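PDB 4N0L: predicted component of a thermophile-specific DNA repair system, contains a RAMP domain from Methanopyrus kandleri, which probably binds CRISPR RNA as the Csm3 subunit of a type III-A interference complex, and may cut target RNA as a RAMP-family endonuclease. Local coordinates for residues L61-W66 and C115-I120; E169-F174 and V228-E233; E237-L242 and E342-L347; S247-V252 and V268-A273. All blocks are in the same frame, centred on the assembly; numbering follows the deposited sequence.

Interaction 1 (L61-W66 and C115-I120). With ZN (zinc ion), chain C.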
# COMPACT_ATOMS: atom_id res chain seq x y z
N LEU A 61 -6.88 -4.56 -3.22
CA LEU A 61 -7.02 -4.28 -4.64
C LEU A 61 -5.84 -4.81 -5.46
O LEU A 61 -6.02 -5.34 -6.55
CB LEU A 61 -7.19 -2.78 -4.89
CG LEU A 61 -8.42 -2.14 -4.24
CD1 LEU A 61 -8.43 -0.64 -4.47
CD2 LEU A 61 -9.69 -2.78 -4.76
N PHE A 62 -4.63 -4.65 -4.92
CA PHE A 62 -3.44 -5.15 -5.60
C PHE A 62 -3.44 -6.66 -5.76
O PHE A 62 -3.07 -7.18 -6.81
CB PHE A 62 -2.17 -4.72 -4.87
CG PHE A 62 -0.91 -5.26 -5.51
CD1 PHE A 62 -0.48 -4.78 -6.73
CD2 PHE A 62 -0.18 -6.26 -4.89
CE1 PHE A 62 0.67 -5.27 -7.32
CE2 PHE A 62 0.97 -6.76 -5.47
CZ PHE A 62 1.39 -6.27 -6.69
N GLU A 63 -3.83 -7.38 -4.71
CA GLU A 63 -3.80 -8.83 -4.75
C GLU A 63 -4.76 -9.36 -5.82
O GLU A 63 -4.44 -10.32 -6.52
CB GLU A 63 -4.11 -9.43 -3.37
CG GLU A 63 -5.56 -9.35 -2.91
CD GLU A 63 -5.76 -9.93 -1.52
OE1 GLU A 63 -4.84 -10.62 -1.03
OE2 GLU A 63 -6.83 -9.70 -0.92
N LEU A 64 -5.91 -8.71 -5.96
CA LEU A 64 -6.87 -9.06 -7.00
C LEU A 64 -6.31 -8.77 -8.39
O LEU A 64 -6.44 -9.59 -9.30
CB LEU A 64 -8.18 -8.29 -6.80
CG LEU A 64 -9.08 -8.77 -5.66
CD1 LEU A 64 -10.31 -7.89 -5.55
CD2 LEU A 64 -9.46 -10.23 -5.85
N ALA A 65 -5.71 -7.60 -8.54
CA ALA A 65 -5.12 -7.21 -9.82
C ALA A 65 -3.96 -8.13 -10.19
O ALA A 65 -3.81 -8.50 -11.35
CB ALA A 65 -4.65 -5.76 -9.77
N TRP A 66 -3.16 -8.49 -9.19
CA TRP A 66 -2.04 -9.40 -9.39
C TRP A 66 -2.55 -10.76 -9.86
O TRP A 66 -2.02 -11.34 -10.80
CB TRP A 66 -1.23 -9.55 -8.10
CG TRP A 66 0.01 -10.38 -8.25
CD1 TRP A 66 0.26 -11.59 -7.66
CD2 TRP A 66 1.18 -10.07 -9.02
NE1 TRP A 66 1.51 -12.04 -8.02
CE2 TRP A 66 2.09 -11.13 -8.86
CE3 TRP A 66 1.54 -8.99 -9.84
CZ2 TRP A 66 3.33 -11.15 -9.48
CZ3 TRP A 66 2.78 -9.01 -10.46
CH2 TRP A 66 3.66 -10.08 -10.27
N CYS A 115 6.75 -13.43 -3.60
CA CYS A 115 5.40 -12.91 -3.79
C CYS A 115 5.36 -11.42 -3.52
O CYS A 115 5.60 -10.98 -2.39
CB CYS A 115 4.41 -13.64 -2.88
SG CYS A 115 2.68 -13.20 -3.13
N PRO A 116 5.04 -10.62 -4.55
CA PRO A 116 4.93 -9.16 -4.44
C PRO A 116 3.89 -8.73 -3.42
O PRO A 116 4.14 -7.81 -2.64
CB PRO A 116 4.51 -8.73 -5.85
CG PRO A 116 4.96 -9.84 -6.73
CD PRO A 116 4.81 -11.09 -5.93
N VAL A 117 2.73 -9.38 -3.42
CA VAL A 117 1.67 -9.07 -2.48
C VAL A 117 2.13 -9.16 -1.03
O VAL A 117 2.05 -8.20 -0.27
CB VAL A 117 0.46 -10.02 -2.66
CG1 VAL A 117 -0.60 -9.73 -1.60
CG2 VAL A 117 -0.11 -9.88 -4.06
N CYS A 118 2.64 -10.33 -0.66
CA CYS A 118 2.99 -10.61 0.73
C CYS A 118 4.29 -9.94 1.17
O CYS A 118 4.41 -9.51 2.32
CB CYS A 118 3.07 -12.13 0.95
SG CYS A 118 1.46 -12.97 0.80
N ARG A 119 5.28 -9.85 0.28
CA ARG A 119 6.56 -9.24 0.65
C ARG A 119 6.42 -7.73 0.88
O ARG A 119 7.16 -7.14 1.67
CB ARG A 119 7.62 -9.53 -0.42
CG ARG A 119 7.61 -8.57 -1.60
CD ARG A 119 8.37 -9.13 -2.80
NE ARG A 119 8.45 -8.15 -3.87
CZ ARG A 119 8.62 -8.45 -5.16
NH1 ARG A 119 8.73 -9.71 -5.54
NH2 ARG A 119 8.68 -7.47 -6.06
N ILE A 120 5.47 -7.10 0.19
CA ILE A 120 5.24 -5.66 0.31
C ILE A 120 4.24 -5.33 1.41
O ILE A 120 4.49 -4.48 2.26
CB ILE A 120 4.73 -5.06 -1.02
CG1 ILE A 120 5.82 -5.12 -2.09
CG2 ILE A 120 4.28 -3.62 -0.82
CD1 ILE A 120 5.32 -4.80 -3.48
ZN ZN C . 1.76 -14.12 -1.20

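Interaction 2 (E169-F174 and V228-E233)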
# COMPACT_ATOMS: atom_id res chain seq x y z
N GLU A 169 6.72 -9.05 8.15
CA GLU A 169 6.32 -7.67 8.36
C GLU A 169 6.29 -6.93 7.02
O GLU A 169 7.20 -7.07 6.21
CB GLU A 169 7.28 -6.97 9.33
CG GLU A 169 6.88 -5.54 9.68
CD GLU A 169 5.54 -5.46 10.39
OE1 GLU A 169 5.17 -6.42 11.09
OE2 GLU A 169 4.85 -4.42 10.24
N ALA A 170 5.22 -6.17 6.80
CA ALA A 170 5.06 -5.38 5.59
C ALA A 170 6.23 -4.43 5.37
O ALA A 170 6.75 -3.83 6.31
CB ALA A 170 3.76 -4.58 5.65
N ARG A 171 6.66 -4.31 4.11
CA ARG A 171 7.69 -3.35 3.73
C ARG A 171 7.15 -1.92 3.67
O ARG A 171 7.92 -0.96 3.69
CB ARG A 171 8.31 -3.73 2.39
CG ARG A 171 9.37 -4.81 2.49
CD ARG A 171 9.86 -5.25 1.13
NE ARG A 171 10.65 -6.48 1.23
CZ ARG A 171 11.16 -7.13 0.18
NH1 ARG A 171 10.95 -6.67 -1.04
NH2 ARG A 171 11.86 -8.23 0.37
N VAL A 172 5.83 -1.78 3.59
CA VAL A 172 5.23 -0.45 3.51
C VAL A 172 4.41 -0.11 4.75
O VAL A 172 3.74 -0.97 5.33
CB VAL A 172 4.33 -0.29 2.26
CG1 VAL A 172 5.16 -0.38 0.99
CG2 VAL A 172 3.21 -1.33 2.25
N ALA A 173 4.48 1.15 5.15
CA ALA A 173 3.65 1.66 6.24
C ALA A 173 3.04 2.99 5.83
O ALA A 173 3.73 3.88 5.34
CB ALA A 173 4.47 1.81 7.50
N PHE A 174 1.73 3.12 6.04
CA PHE A 174 1.02 4.34 5.72
C PHE A 174 0.79 5.17 6.97
O PHE A 174 0.30 4.66 7.98
CB PHE A 174 -0.33 4.03 5.06
CG PHE A 174 -0.22 3.50 3.66
CD1 PHE A 174 -0.59 4.28 2.57
CD2 PHE A 174 0.24 2.21 3.42
CE1 PHE A 174 -0.50 3.80 1.28
CE2 PHE A 174 0.34 1.73 2.13
CZ PHE A 174 -0.03 2.52 1.06
N VAL A 228 4.03 7.83 3.01
CA VAL A 228 4.13 6.38 2.88
C VAL A 228 5.59 5.97 2.98
O VAL A 228 6.42 6.42 2.19
CB VAL A 228 3.53 5.88 1.55
CG1 VAL A 228 3.50 4.36 1.51
CG2 VAL A 228 2.13 6.44 1.35
N VAL A 229 5.91 5.10 3.94
CA VAL A 229 7.29 4.69 4.16
C VAL A 229 7.52 3.26 3.67
O VAL A 229 6.87 2.33 4.12
CB VAL A 229 7.68 4.77 5.66
CG1 VAL A 229 9.15 4.44 5.83
CG2 VAL A 229 7.37 6.15 6.22
N TYR A 230 8.46 3.11 2.74
CA TYR A 230 8.85 1.80 2.24
C TYR A 230 10.21 1.40 2.78
O TYR A 230 11.19 2.13 2.62
CB TYR A 230 8.86 1.79 0.71
CG TYR A 230 9.52 0.56 0.10
CD1 TYR A 230 10.85 0.58 -0.28
CD2 TYR A 230 8.79 -0.61 -0.10
CE1 TYR A 230 11.45 -0.54 -0.83
CE2 TYR A 230 9.38 -1.73 -0.65
CZ TYR A 230 10.71 -1.69 -1.02
OH TYR A 230 11.30 -2.80 -1.57
N ARG A 231 10.28 0.23 3.41
CA ARG A 231 11.55 -0.26 3.95
C ARG A 231 12.31 -1.07 2.91
O ARG A 231 11.85 -2.12 2.46
CB ARG A 231 11.31 -1.11 5.20
CG ARG A 231 10.62 -0.37 6.34
CD ARG A 231 10.47 -1.25 7.58
NE ARG A 231 9.69 -2.47 7.31
CZ ARG A 231 10.23 -3.65 7.04
NH1 ARG A 231 11.55 -3.79 7.01
NH2 ARG A 231 9.45 -4.70 6.81
N VAL A 232 13.48 -0.57 2.52
CA VAL A 232 14.32 -1.28 1.57
C VAL A 232 14.96 -2.49 2.25
O VAL A 232 15.71 -2.34 3.21
CB VAL A 232 15.43 -0.37 0.99
CG1 VAL A 232 16.31 -1.14 0.03
CG2 VAL A 232 14.82 0.85 0.32
N GLU A 233 14.65 -3.68 1.75
CA GLU A 233 15.17 -4.91 2.34
C GLU A 233 15.99 -5.69 1.32
O GLU A 233 17.01 -6.29 1.66
CB GLU A 233 14.04 -5.79 2.87
CG GLU A 233 13.46 -5.34 4.20
CD GLU A 233 12.27 -6.17 4.62
OE1 GLU A 233 11.75 -6.95 3.79
OE2 GLU A 233 11.84 -6.05 5.79

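Interaction 3 (E237-L242 and E342-L347)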
# COMPACT_ATOMS: atom_id res chain seq x y z
N GLU A 237 14.72 -6.34 -5.50
CA GLU A 237 13.27 -6.19 -5.56
C GLU A 237 12.82 -4.75 -5.34
O GLU A 237 11.63 -4.47 -5.29
CB GLU A 237 12.60 -7.09 -4.52
CG GLU A 237 12.47 -8.55 -4.94
CD GLU A 237 12.21 -9.47 -3.76
OE1 GLU A 237 12.01 -8.97 -2.64
OE2 GLU A 237 12.20 -10.70 -3.97
N LEU A 238 13.79 -3.84 -5.22
CA LEU A 238 13.50 -2.44 -4.91
C LEU A 238 12.60 -1.77 -5.94
O LEU A 238 11.54 -1.24 -5.60
CB LEU A 238 14.81 -1.66 -4.78
CG LEU A 238 14.69 -0.14 -4.74
CD1 LEU A 238 13.90 0.28 -3.51
CD2 LEU A 238 16.05 0.52 -4.76
N GLU A 239 13.03 -1.79 -7.20
CA GLU A 239 12.27 -1.13 -8.26
C GLU A 239 10.92 -1.81 -8.48
O GLU A 239 9.91 -1.13 -8.68
CB GLU A 239 13.07 -1.12 -9.57
CG GLU A 239 12.30 -0.53 -10.73
CD GLU A 239 13.19 -0.16 -11.90
OE1 GLU A 239 14.35 -0.61 -11.92
OE2 GLU A 239 12.72 0.59 -12.78
N SER A 240 10.92 -3.14 -8.44
CA SER A 240 9.70 -3.90 -8.62
C SER A 240 8.67 -3.57 -7.55
O SER A 240 7.49 -3.41 -7.85
CB SER A 240 10.00 -5.40 -8.61
OG SER A 240 9.85 -5.96 -9.91
N ASP A 241 9.14 -3.44 -6.31
CA ASP A 241 8.26 -3.09 -5.20
C ASP A 241 7.62 -1.72 -5.40
O ASP A 241 6.42 -1.54 -5.18
CB ASP A 241 9.02 -3.11 -3.87
CG ASP A 241 9.23 -4.52 -3.33
OD1 ASP A 241 8.75 -5.49 -3.96
OD2 ASP A 241 9.87 -4.65 -2.26
N LEU A 242 8.44 -0.76 -5.82
CA LEU A 242 7.96 0.60 -6.06
C LEU A 242 6.90 0.62 -7.15
O LEU A 242 5.90 1.32 -7.04
CB LEU A 242 9.12 1.52 -6.45
CG LEU A 242 10.15 1.79 -5.35
CD1 LEU A 242 11.20 2.77 -5.83
CD2 LEU A 242 9.47 2.28 -4.08
N GLU A 342 14.32 5.78 -14.38
CA GLU A 342 14.93 7.08 -14.16
C GLU A 342 15.11 7.37 -12.66
O GLU A 342 16.17 7.81 -12.23
CB GLU A 342 14.07 8.15 -14.83
CG GLU A 342 14.67 9.53 -14.93
CD GLU A 342 14.09 10.29 -16.10
OE1 GLU A 342 14.64 11.36 -16.46
OE2 GLU A 342 13.08 9.83 -16.67
N VAL A 343 14.06 7.10 -11.88
CA VAL A 343 14.08 7.35 -10.44
C VAL A 343 15.09 6.48 -9.69
O VAL A 343 15.93 6.99 -8.95
CB VAL A 343 12.68 7.12 -9.82
CG1 VAL A 343 12.77 7.11 -8.30
CG2 VAL A 343 11.72 8.20 -10.28
N VAL A 344 15.00 5.17 -9.88
CA VAL A 344 15.85 4.21 -9.17
C VAL A 344 17.33 4.45 -9.47
O VAL A 344 18.20 4.23 -8.62
CB VAL A 344 15.46 2.76 -9.51
CG1 VAL A 344 16.43 1.76 -8.89
CG2 VAL A 344 14.04 2.47 -9.04
N GLY A 345 17.62 4.91 -10.68
CA GLY A 345 18.97 5.26 -11.08
C GLY A 345 19.61 6.31 -10.18
O GLY A 345 20.83 6.34 -10.03
N GLU A 346 18.78 7.17 -9.59
CA GLU A 346 19.28 8.26 -8.76
C GLU A 346 19.31 7.90 -7.28
O GLU A 346 19.81 8.67 -6.46
CB GLU A 346 18.42 9.51 -8.97
CG GLU A 346 18.40 10.05 -10.40
CD GLU A 346 19.78 10.39 -10.93
OE1 GLU A 346 20.62 10.87 -10.13
OE2 GLU A 346 20.02 10.19 -12.13
N LEU A 347 18.79 6.73 -6.93
CA LEU A 347 18.70 6.32 -5.53
C LEU A 347 20.00 5.67 -5.05
O LEU A 347 20.77 5.16 -5.86
CB LEU A 347 17.52 5.36 -5.32
CG LEU A 347 16.13 5.99 -5.45
CD1 LEU A 347 15.05 4.92 -5.54
CD2 LEU A 347 15.86 6.95 -4.29

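Interaction 4 (S247-V252 and V268-A273)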
# COMPACT_ATOMS: atom_id res chain seq x y z
N SER A 247 1.36 1.05 -8.26
CA SER A 247 0.24 0.42 -8.95
C SER A 247 -0.96 0.23 -8.04
O SER A 247 -2.10 0.41 -8.45
CB SER A 247 0.66 -0.94 -9.53
OG SER A 247 1.75 -0.79 -10.43
N SER A 248 -0.69 -0.13 -6.78
CA SER A 248 -1.76 -0.35 -5.83
C SER A 248 -2.47 0.97 -5.53
O SER A 248 -3.69 1.00 -5.37
CB SER A 248 -1.23 -0.99 -4.54
OG SER A 248 -0.48 -0.07 -3.77
N LEU A 249 -1.71 2.06 -5.50
CA LEU A 249 -2.28 3.39 -5.29
C LEU A 249 -3.11 3.81 -6.50
O LEU A 249 -4.16 4.45 -6.35
CB LEU A 249 -1.18 4.41 -5.01
CG LEU A 249 -0.33 4.15 -3.77
CD1 LEU A 249 0.75 5.21 -3.60
CD2 LEU A 249 -1.21 4.08 -2.53
N LYS A 250 -2.64 3.47 -7.69
CA LYS A 250 -3.38 3.70 -8.93
C LYS A 250 -4.73 2.97 -8.89
O LYS A 250 -5.75 3.51 -9.33
CB LYS A 250 -2.55 3.26 -10.13
CG LYS A 250 -3.34 3.00 -11.41
CD LYS A 250 -3.92 4.27 -11.98
CE LYS A 250 -4.52 4.02 -13.36
NZ LYS A 250 -5.24 5.21 -13.88
N LEU A 251 -4.71 1.75 -8.37
CA LEU A 251 -5.93 0.95 -8.23
C LEU A 251 -6.91 1.59 -7.26
O LEU A 251 -8.12 1.56 -7.48
CB LEU A 251 -5.58 -0.47 -7.78
CG LEU A 251 -4.84 -1.33 -8.80
CD1 LEU A 251 -4.31 -2.58 -8.15
CD2 LEU A 251 -5.75 -1.67 -9.97
N VAL A 252 -6.38 2.14 -6.17
CA VAL A 252 -7.20 2.83 -5.18
C VAL A 252 -7.84 4.07 -5.81
O VAL A 252 -9.00 4.40 -5.53
CB VAL A 252 -6.38 3.22 -3.94
CG1 VAL A 252 -7.22 4.04 -2.97
CG2 VAL A 252 -5.87 1.97 -3.23
N VAL A 268 -10.31 9.26 -5.11
CA VAL A 268 -9.15 10.00 -4.61
C VAL A 268 -8.02 10.13 -5.62
O VAL A 268 -7.92 9.36 -6.57
CB VAL A 268 -8.56 9.36 -3.33
CG1 VAL A 268 -9.57 9.37 -2.19
CG2 VAL A 268 -8.05 7.95 -3.62
N GLU A 269 -7.18 11.13 -5.39
CA GLU A 269 -5.95 11.31 -6.14
C GLU A 269 -4.78 11.26 -5.17
O GLU A 269 -4.81 11.92 -4.13
CB GLU A 269 -5.94 12.65 -6.88
CG GLU A 269 -7.05 12.86 -7.88
CD GLU A 269 -7.16 14.31 -8.31
OE1 GLU A 269 -6.30 15.12 -7.90
OE2 GLU A 269 -8.11 14.65 -9.05
N PHE A 270 -3.75 10.50 -5.50
CA PHE A 270 -2.52 10.54 -4.72
C PHE A 270 -1.52 11.48 -5.38
O PHE A 270 -0.85 11.12 -6.34
CB PHE A 270 -1.92 9.14 -4.57
CG PHE A 270 -2.79 8.20 -3.79
CD1 PHE A 270 -3.65 7.32 -4.44
CD2 PHE A 270 -2.75 8.19 -2.40
CE1 PHE A 270 -4.45 6.46 -3.72
CE2 PHE A 270 -3.55 7.32 -1.68
CZ PHE A 270 -4.40 6.46 -2.34
N ARG A 271 -1.41 12.69 -4.84
CA ARG A 271 -0.52 13.69 -5.40
C ARG A 271 0.82 13.58 -4.68
O ARG A 271 0.98 14.06 -3.56
CB ARG A 271 -1.10 15.09 -5.26
CG ARG A 271 -2.35 15.32 -6.11
CD ARG A 271 -2.99 16.67 -5.85
NE ARG A 271 -4.12 16.90 -6.75
CZ ARG A 271 -4.46 18.09 -7.23
NH1 ARG A 271 -3.78 19.18 -6.90
NH2 ARG A 271 -5.51 18.20 -8.05
N ILE A 272 1.77 12.93 -5.34
CA ILE A 272 3.04 12.60 -4.71
C ILE A 272 4.13 13.54 -5.20
O ILE A 272 4.53 13.50 -6.36
CB ILE A 272 3.44 11.14 -5.00
CG1 ILE A 272 2.34 10.20 -4.50
CG2 ILE A 272 4.77 10.81 -4.35
CD1 ILE A 272 2.49 8.76 -4.98
N ALA A 273 4.61 14.39 -4.30
CA ALA A 273 5.53 15.46 -4.66
C ALA A 273 6.98 14.98 -4.71
O ALA A 273 7.78 15.51 -5.49
CB ALA A 273 5.40 16.61 -3.68
O HOH W 1 -10.53 6.82 -6.06

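Interaction 1 (L61-W66 and C115-I120)
W66 and F62 reach from helix 51-69 onto P116 and V117, which open the short helix 116-121. The two segments run nearly antiparallel, with axes 10.1 Å apart. Both aromatic side chains hold CG anti to the backbone N (chi1 177° in F62, -175° in W66), which carries CG of each toward the partner helix. The tight part lies here. P116 CG sits over one face of the indole, 3.5 Å from W66 CZ2, in a CH-pi contact displaced toward the rim of the six-membered ring, while P116 CB touches F62 at the ring edge, 4.1 Å from F62 CZ. V117 CG2 touches both rings, 3.6 Å from F62 CE2 and 4.0 Å from W66 CD1. Packing is looser on the E63 flank, where E63 CB lies 3.9 Å from V117 CG1 and the carboxylate turns to other partners, R59 and the backbone N of H86. The indole NE1 likewise bonds outside the pair, to W109 O. C115, at the N-cap, and C118 take no part in the apolar patch and bind the zinc ion through SG, each at 2.3 Å; H86 and C88 complete the site of three cysteines and one histidine. The chemistry is consistent with apolar contacts holding the CxxC helix against helix 51-69, while E63 ties that long helix to the backbone of H86, another zinc ligand.

Interaction 2 (E169-F174 and V228-E233)
R171 sets CG anti to its carbonyl carbon (chi1 -81°) and runs extended to NE, while E233, also with CG anti to the carbonyl carbon (chi1 -78°), extends beyond CG to meet it. R171 NE and E233 OE1 pair at 2.8 Å in a salt bridge that approaches from above the carboxylate plane, with the two flat groups almost perpendicular. R231 bends at chi3 (-59°), and its guanidinium serves both sides. R231 NH2 donates to A170 O at 2.9 Å, from above the carbonyl plane, and NH1 forms a salt bridge with E233 OE2. One carboxylate thus joins two arginines. R171 NH1 goes on to D241 and E237.

In the RRM-like RAMP fold, strand 172-174 is the outermost strand within this chain on its side of the antiparallel sheet, next to 223-231. A173 and V229 form the hydrogen-bonded pair, each N bonded to the other's O at 2.9 Å, and R231 N donates to R171 O at 2.7 Å. On the face shared by V172, F174, V228 and Y230, V228 CG1 stands over the centre of the F174 ring, 4.0 Å from the centroid, whereas V172 CG1 meets the edge of Y230, 3.8 Å from Y230 CD2. Helix 238-255 packs on that face, with L245 against V172 and L249 against F174.

Interaction 3 (E237-L242 and E342-L347)
V344 supplies both of its methyl groups to the first turns of helix 238-255, and apolar packing is the chief interaction here. V344 CG2, anti to the carbonyl carbon, touches L242 CD1 at 4.3 Å. V344 CG1, anti to the backbone N (chi1 174°), meets L238 CD2, also at 4.3 Å. The branched residue therefore straddles two leucines one helical turn apart. L347 adds a second apolar point, its CD1 lying 4.4 Å from L242 CD1. Each of these contacts is methyl to methyl at relaxed distances.

A second kind of packing uses the aliphatic part of a charged residue. E239, extended beyond CG, crosses V344 obliquely, and its CB comes within 3.8 Å of V344 CG2, with CG close behind. Near its carboxylate lies that of D341, a like-charged neighbour that would probably raise the proton affinity of one of the pair.

The contact brings the C-terminal helix 340-345 against the helix that follows strand 223-231 in the RRM-like fold. L238 and L347 both also rest on I8 of strand 7-16, which brings both segments against the sheet.

Hydrogen bonding stays within each segment along the backbone. L242 N donates to L238 O at 3.1 Å, whereas E346 N and L347 N reach back three residues, to V343 O and V344 O. Among the side chains, the carboxylate of D241 takes R119 NE in a salt bridge.

Interaction 4 (S247-V252 and V268-A273)
The helical segment 247-252 and strand segment 268-273 run at 146° to one another with axes 8.4 Å apart, and L249 and F270 are nearest in register. F270 is the principal side chain of the interface. Its chi1 of -64° sets CG anti to the carbonyl carbon, and the side chain crosses those of L249 and V252 at about a right angle. L249 takes one face: L249 CD2 stands 4.1 Å from the F270 ring centroid in a CH-pi contact set toward the rim, and L249 CB comes to 3.9 Å from F270 CD1. V252 approaches differently, its CG1 lying in the plane of the ring at the edge, 3.8 Å from F270 CE1. The helix backbone takes part too, since L249 O is only 3.3 Å from F270 CE1. The packing then spreads along the strand in both directions: L249 CD1 meets I272 CD1 at 4.2 Å, and V252 CG1 meets V268 CG2 at 4.0 Å.

A water bridges the backbones, donating to V252 O at 2.9 Å and accepting from V268 N. On the other side of the strand, E269 receives R271 side-on, NE and NH2 both bonding to OE1 nearly in the guanidinium plane; R271 NH1 pairs further with E304.

Strand 268-278 lies between strands 7-16 and 318-321, and I14 of the former touches both V268 and F270. P333 of helix 333-338 packs on L249 and F270, while S248, L251 and V252 of the same helical segment also touch helix 51-69, at A58 and F62, A65, and L61 respectively.

In the fold
Helix 238-255 supplies a segment to interactions 3 and 4 and is touched by interactions 1 and 2; interaction 3 takes its first turn, interaction 4 a later part. Interactions 2 and 4 reach the same five-strand sheet, one at its outermost strand within this chain, the other further in. Chemistry follows place. Interactions 1, 3 and 4 are buried and mainly apolar, whereas interaction 2, partly exposed, combines strand hydrogen bonds with a salt-bridge network. That network meets interactions 1 and 3 at D241, whose carboxylate pairs with both R119 and R171. Interaction 1 alone carries a metal, and a probable hydrogen bond from V172 N to I120 O connects its zinc-bearing helix to the sheet edge.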